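Local coordinates for uncharacterized protein lp_2664 (Lactobacillus plantarum WCFS1, PDB 2PJQ) that is of unknown function but carries an HD domain, the all-helical fold of metal-dependent phosphohydrolases, and so may hydrolyse a phosphoester, at residues T10-I15 with L55-A60; D103-S108 with Q122-A127. All blocks are in the same frame, centred on the assembly; numbering follows the deposited sequence.

Contact 1: residues T10-I15 with L55-A60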
loop_
_atom_site.group_PDB
_atom_site.type_symbol
_atom_site.label_atom_id
_atom_site.label_comp_id
_atom_site.label_asym_id
_atom_site.label_seq_id
_atom_site.Cartn_x
_atom_site.Cartn_y
_atom_site.Cartn_z
ATOM N N THR B 10 -15.791 32.794 -6.028
ATOM C CA THR B 10 -16.985 31.998 -6.278
ATOM C C THR B 10 -16.646 30.853 -7.201
ATOM O O THR B 10 -17.103 29.726 -7.016
ATOM C CB THR B 10 -18.086 32.832 -6.952
ATOM O OG1 THR B 10 -18.643 33.733 -5.995
ATOM C CG2 THR B 10 -19.184 31.942 -7.491
ATOM N N GLN B 11 -15.853 31.160 -8.216
ATOM C CA GLN B 11 -15.463 30.160 -9.176
ATOM C C GLN B 11 -14.557 29.188 -8.464
ATOM O O GLN B 11 -14.637 27.977 -8.692
ATOM C CB GLN B 11 -14.727 30.807 -10.335
ATOM C CG GLN B 11 -15.519 31.880 -11.050
ATOM C CD GLN B 11 -14.727 32.546 -12.168
ATOM O OE1 GLN B 11 -13.579 32.961 -11.969
ATOM N NE2 GLN B 11 -15.342 32.663 -13.348
ATOM N N LEU B 12 -13.702 29.713 -7.586
ATOM C CA LEU B 12 -12.784 28.853 -6.857
ATOM C C LEU B 12 -13.593 27.785 -6.155
ATOM O O LEU B 12 -13.439 26.596 -6.455
ATOM C CB LEU B 12 -11.972 29.642 -5.830
ATOM C CG LEU B 12 -10.495 29.228 -5.683
ATOM C CD1 LEU B 12 -9.888 29.846 -4.413
ATOM C CD2 LEU B 12 -10.385 27.716 -5.633
ATOM N N THR B 13 -14.469 28.209 -5.244
ATOM C CA THR B 13 -15.315 27.284 -4.493
ATOM C C THR B 13 -15.972 26.280 -5.427
ATOM O O THR B 13 -16.002 25.084 -5.141
ATOM C CB THR B 13 -16.454 28.013 -3.712
ATOM O OG1 THR B 13 -15.895 28.967 -2.807
ATOM C CG2 THR B 13 -17.274 27.012 -2.902
ATOM N N ALA B 14 -16.499 26.763 -6.546
ATOM C CA ALA B 14 -17.167 25.876 -7.500
ATOM C C ALA B 14 -16.230 24.765 -7.927
ATOM O O ALA B 14 -16.593 23.591 -7.896
ATOM C CB ALA B 14 -17.628 26.656 -8.716
ATOM N N ILE B 15 -15.019 25.152 -8.325
ATOM C CA ILE B 15 -13.995 24.217 -8.765
ATOM C C ILE B 15 -13.697 23.202 -7.678
ATOM O O ILE B 15 -13.450 22.020 -7.972
ATOM C CB ILE B 15 -12.676 24.957 -9.112
ATOM C CG1 ILE B 15 -12.900 25.866 -10.314
ATOM C CG2 ILE B 15 -11.563 23.956 -9.407
ATOM C CD1 ILE B 15 -11.786 26.790 -10.554
ATOM N N LEU B 55 -5.529 31.059 -8.741
ATOM C CA LEU B 55 -5.190 30.288 -9.926
ATOM C C LEU B 55 -4.560 29.008 -9.403
ATOM O O LEU B 55 -4.874 27.908 -9.870
ATOM C CB LEU B 55 -4.162 31.027 -10.785
ATOM C CG LEU B 55 -3.901 30.630 -12.246
ATOM C CD1 LEU B 55 -2.527 31.142 -12.651
ATOM C CD2 LEU B 55 -3.963 29.134 -12.440
ATOM N N THR B 56 -3.659 29.175 -8.430
ATOM C CA THR B 56 -2.925 28.071 -7.818
ATOM C C THR B 56 -3.826 26.965 -7.288
ATOM O O THR B 56 -3.750 25.825 -7.737
ATOM C CB THR B 56 -2.037 28.572 -6.643
ATOM O OG1 THR B 56 -1.078 29.512 -7.133
ATOM C CG2 THR B 56 -1.269 27.428 -6.009
ATOM N N LEU B 57 -4.682 27.299 -6.329
ATOM C CA LEU B 57 -5.545 26.291 -5.734
ATOM C C LEU B 57 -6.413 25.671 -6.797
ATOM O O LEU B 57 -6.596 24.454 -6.815
ATOM C CB LEU B 57 -6.417 26.891 -4.634
ATOM C CG LEU B 57 -5.640 27.682 -3.592
ATOM C CD1 LEU B 57 -6.576 28.111 -2.487
ATOM C CD2 LEU B 57 -4.502 26.827 -3.050
ATOM N N ALA B 58 -6.946 26.515 -7.677
ATOM C CA ALA B 58 -7.804 26.057 -8.757
ATOM C C ALA B 58 -7.076 24.930 -9.471
ATOM O O ALA B 58 -7.579 23.802 -9.537
ATOM C CB ALA B 58 -8.091 27.190 -9.706
ATOM N N ALA B 59 -5.873 25.219 -9.969
ATOM C CA ALA B 59 -5.094 24.210 -10.667
ATOM C C ALA B 59 -4.741 23.088 -9.718
ATOM O O ALA B 59 -4.570 21.951 -10.141
ATOM C CB ALA B 59 -3.821 24.817 -11.263
ATOM N N ALA B 60 -4.620 23.390 -8.433
ATOM C CA ALA B 60 -4.283 22.349 -7.469
ATOM C C ALA B 60 -5.442 21.376 -7.350
ATOM O O ALA B 60 -5.261 20.165 -7.378
ATOM C CB ALA B 60 -3.988 22.962 -6.129
#

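Contact 2: residues D103-S108 with Q122-A127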
loop_
_atom_site.group_PDB
_atom_site.type_symbol
_atom_site.label_atom_id
_atom_site.label_comp_id
_atom_site.label_asym_id
_atom_site.label_seq_id
_atom_site.Cartn_x
_atom_site.Cartn_y
_atom_site.Cartn_z
ATOM N N ASP B 103 -1.616 20.122 -17.084
ATOM C CA ASP B 103 -1.070 19.337 -18.187
ATOM C C ASP B 103 0.439 19.357 -18.448
ATOM O O ASP B 103 0.920 18.571 -19.267
ATOM C CB ASP B 103 -1.814 19.695 -19.481
ATOM C CG ASP B 103 -3.305 19.369 -19.405
ATOM O OD1 ASP B 103 -3.657 18.287 -18.890
ATOM O OD2 ASP B 103 -4.134 20.182 -19.863
ATOM N N HIS B 104 1.184 20.220 -17.754
ATOM C CA HIS B 104 2.631 20.327 -17.963
ATOM C C HIS B 104 3.408 20.458 -16.664
ATOM O O HIS B 104 4.331 21.260 -16.562
ATOM C CB HIS B 104 2.935 21.549 -18.819
ATOM C CG HIS B 104 2.078 21.658 -20.037
ATOM N ND1 HIS B 104 2.172 20.780 -21.096
ATOM C CD2 HIS B 104 1.087 22.524 -20.353
ATOM C CE1 HIS B 104 1.275 21.100 -22.011
ATOM N NE2 HIS B 104 0.604 22.154 -21.584
HETATM N N MSE B 105 3.043 19.662 -15.671
HETATM C CA MSE B 105 3.707 19.711 -14.378
HETATM C C MSE B 105 3.979 18.298 -13.886
HETATM O O MSE B 105 4.673 18.099 -12.888
HETATM C CB MSE B 105 2.802 20.392 -13.383
HETATM C CG MSE B 105 1.457 19.723 -13.346
HETATM SE SE MSE B 105 0.557 20.081 -11.718
HETATM C CE MSE B 105 0.553 18.298 -10.976
ATOM N N SER B 106 3.412 17.314 -14.569
ATOM C CA SER B 106 3.635 15.946 -14.151
ATOM C C SER B 106 5.042 15.487 -14.513
ATOM O O SER B 106 5.635 15.937 -15.497
ATOM C CB SER B 106 2.595 15.005 -14.770
ATOM O OG SER B 106 1.295 15.277 -14.272
ATOM N N PHE B 107 5.564 14.600 -13.673
ATOM C CA PHE B 107 6.881 14.001 -13.830
ATOM C C PHE B 107 6.870 13.173 -15.118
ATOM O O PHE B 107 7.869 13.104 -15.835
ATOM C CB PHE B 107 7.147 13.094 -12.630
ATOM C CG PHE B 107 8.457 12.372 -12.678
ATOM C CD1 PHE B 107 9.631 13.008 -12.307
ATOM C CD2 PHE B 107 8.505 11.030 -13.026
ATOM C CE1 PHE B 107 10.837 12.314 -12.272
ATOM C CE2 PHE B 107 9.705 10.328 -12.993
ATOM C CZ PHE B 107 10.872 10.970 -12.613
ATOM N N SER B 108 5.728 12.544 -15.395
ATOM C CA SER B 108 5.575 11.718 -16.587
ATOM C C SER B 108 5.939 12.533 -17.820
ATOM O O SER B 108 6.548 12.023 -18.760
ATOM C CB SER B 108 4.131 11.205 -16.701
ATOM O OG SER B 108 3.186 12.266 -16.738
ATOM N N GLN B 122 4.799 25.946 -10.467
ATOM C CA GLN B 122 5.834 25.380 -9.631
ATOM C C GLN B 122 5.242 25.112 -8.272
ATOM O O GLN B 122 5.591 24.138 -7.617
ATOM C CB GLN B 122 6.992 26.356 -9.503
ATOM C CG GLN B 122 7.720 26.591 -10.820
ATOM C CD GLN B 122 8.734 27.714 -10.746
ATOM O OE1 GLN B 122 9.219 28.079 -9.664
ATOM N NE2 GLN B 122 9.073 28.264 -11.903
ATOM N N VAL B 123 4.326 25.970 -7.842
ATOM C CA VAL B 123 3.711 25.771 -6.545
ATOM C C VAL B 123 2.764 24.566 -6.528
ATOM O O VAL B 123 2.789 23.776 -5.593
ATOM C CB VAL B 123 2.972 27.038 -6.075
ATOM C CG1 VAL B 123 2.126 26.727 -4.847
ATOM C CG2 VAL B 123 3.983 28.113 -5.713
ATOM N N VAL B 124 1.936 24.407 -7.555
ATOM C CA VAL B 124 1.025 23.268 -7.581
ATOM C C VAL B 124 1.889 22.003 -7.567
ATOM O O VAL B 124 1.721 21.122 -6.720
ATOM C CB VAL B 124 0.123 23.288 -8.853
ATOM C CG1 VAL B 124 -1.088 22.375 -8.670
ATOM C CG2 VAL B 124 -0.344 24.693 -9.128
ATOM N N GLN B 125 2.840 21.936 -8.489
ATOM C CA GLN B 125 3.733 20.787 -8.585
ATOM C C GLN B 125 4.411 20.436 -7.253
ATOM O O GLN B 125 4.370 19.282 -6.801
ATOM C CB GLN B 125 4.795 21.050 -9.652
ATOM C CG GLN B 125 5.862 19.990 -9.704
ATOM C CD GLN B 125 6.827 20.177 -10.854
ATOM O OE1 GLN B 125 6.498 19.903 -12.010
ATOM N NE2 GLN B 125 8.032 20.648 -10.540
ATOM N N ASP B 126 5.045 21.424 -6.631
ATOM C CA ASP B 126 5.715 21.185 -5.359
ATOM C C ASP B 126 4.736 20.682 -4.314
ATOM O O ASP B 126 5.066 19.844 -3.484
ATOM C CB ASP B 126 6.375 22.463 -4.863
ATOM C CG ASP B 126 7.650 22.772 -5.604
ATOM O OD1 ASP B 126 8.170 21.861 -6.290
ATOM O OD2 ASP B 126 8.141 23.915 -5.489
ATOM N N ALA B 127 3.518 21.196 -4.356
ATOM C CA ALA B 127 2.513 20.777 -3.401
ATOM C C ALA B 127 2.121 19.328 -3.658
ATOM O O ALA B 127 2.066 18.509 -2.735
ATOM C CB ALA B 127 1.302 21.669 -3.510
#

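Contact 1: residues T10-I15 with L55-A60
Leu12 and Ile15 of helix 9-22 pack on Leu57 and Ala58 of helix 53-62, a parallel helix pair at the edge of the all-helical HD-type fold. The short axes run nearly alongside each other, 17° apart in direction, and approach to 9.5 Å. Leu12 and Ala58 set the register, with their CA atoms 6.0 Å apart.

The contact is apolar. Leu12 does not aim straight at its neighbour, but the end of its side chain comes nearer the partner helix than the direction of its CB suggests. There the branch CD2 meets Leu57 CB at 4.2 Å. The CD1 methyls of Leu12 and Leu57 also come to 4.2 Å of each other. Leu12 CD2 lies 4.2 Å from Ala58 N as well, against the backbone of the helix. The two leucine side chains run at a slant to each other. Ile15 points toward the partner helix. Its CG1 arm stands beside its own backbone N (chi1 -65°), and from there CD1 reaches the methyl of Ala58. The other branch, Ile15 CG2, lies 4.0 Å from Ala58 O, against the backbone.

Other parts of the fold close around the pair. Leu12 and Ile15 also touch Trp61, further along helix 53-62. Leu57 continues onto Asn39, Ala42 and Arg43 of helix 32-49, so Leu57 lies between helix 9-22 and helix 32-49.

The polar groups work outside the interface. Gln11 NE2 donates to Gln88 O, and Gln11 OE1 accepts from Thr8 N. Thr56 OG1 is hydrogen-bonded to Asn52 O, just before the start of helix 53-62. All four residues in the contact are buried. Ile15 CD1 lies 3.8 Å from Ala58 CB.

Contact 2: residues D103-S108 with Q122-A127
This is a buried loop-to-helix contact in the HD-type fold, where selenomethionine Met105, just before helix 107-110, packs on Val124 and Gln125 of helix 119-130. It lies close to the probable HD-domain site. Met105 also touches His63, which converges with His34, Asp64 and Asp128 in an H...HD...D pattern, with no metal bound to them here. Met105 points toward the helix. Its CG sits between the backbone N and the carbonyl carbon (chi1 54°), and a nearly extended chi2 of 158° then puts SE beside Val124. The two side chains cross at about a right angle.

Gln125 reaches toward the loop, and its CG lies 3.9 Å from Met105 O. Cutting Gln125 back to an alanine removes the chain that packs beside this carbonyl oxygen and is likely to open a gap there. Nearby, Asp126 turns to another part of the chain and takes hydrogen bonds from the backbone N atoms of Asn191 and Thr192. On the other flank, Val124 continues onto Ala59 and Ala60, while its CG1 meets Met105 SE at 4.2 Å.

Overall arrangement
From the N terminus, helix 9-22 comes first. Contact 1 closes the loop that returns to it through helix 32-49 and on to helix 53-62. The chain then runs through helices 74-87 and 92-102 before contact 2 opens. Contact 2 closes a shorter loop, from the loop at 103-106, through helix 107-110, to helix 119-130. The two are in series, neither nested nor crossed, with centres about 16 Å apart. They meet through helices 53-62 and 119-130, where Thr56 packs on Val123. Together they tie the N-terminal helix, through helix 53-62, to the interior of the HD-type fold.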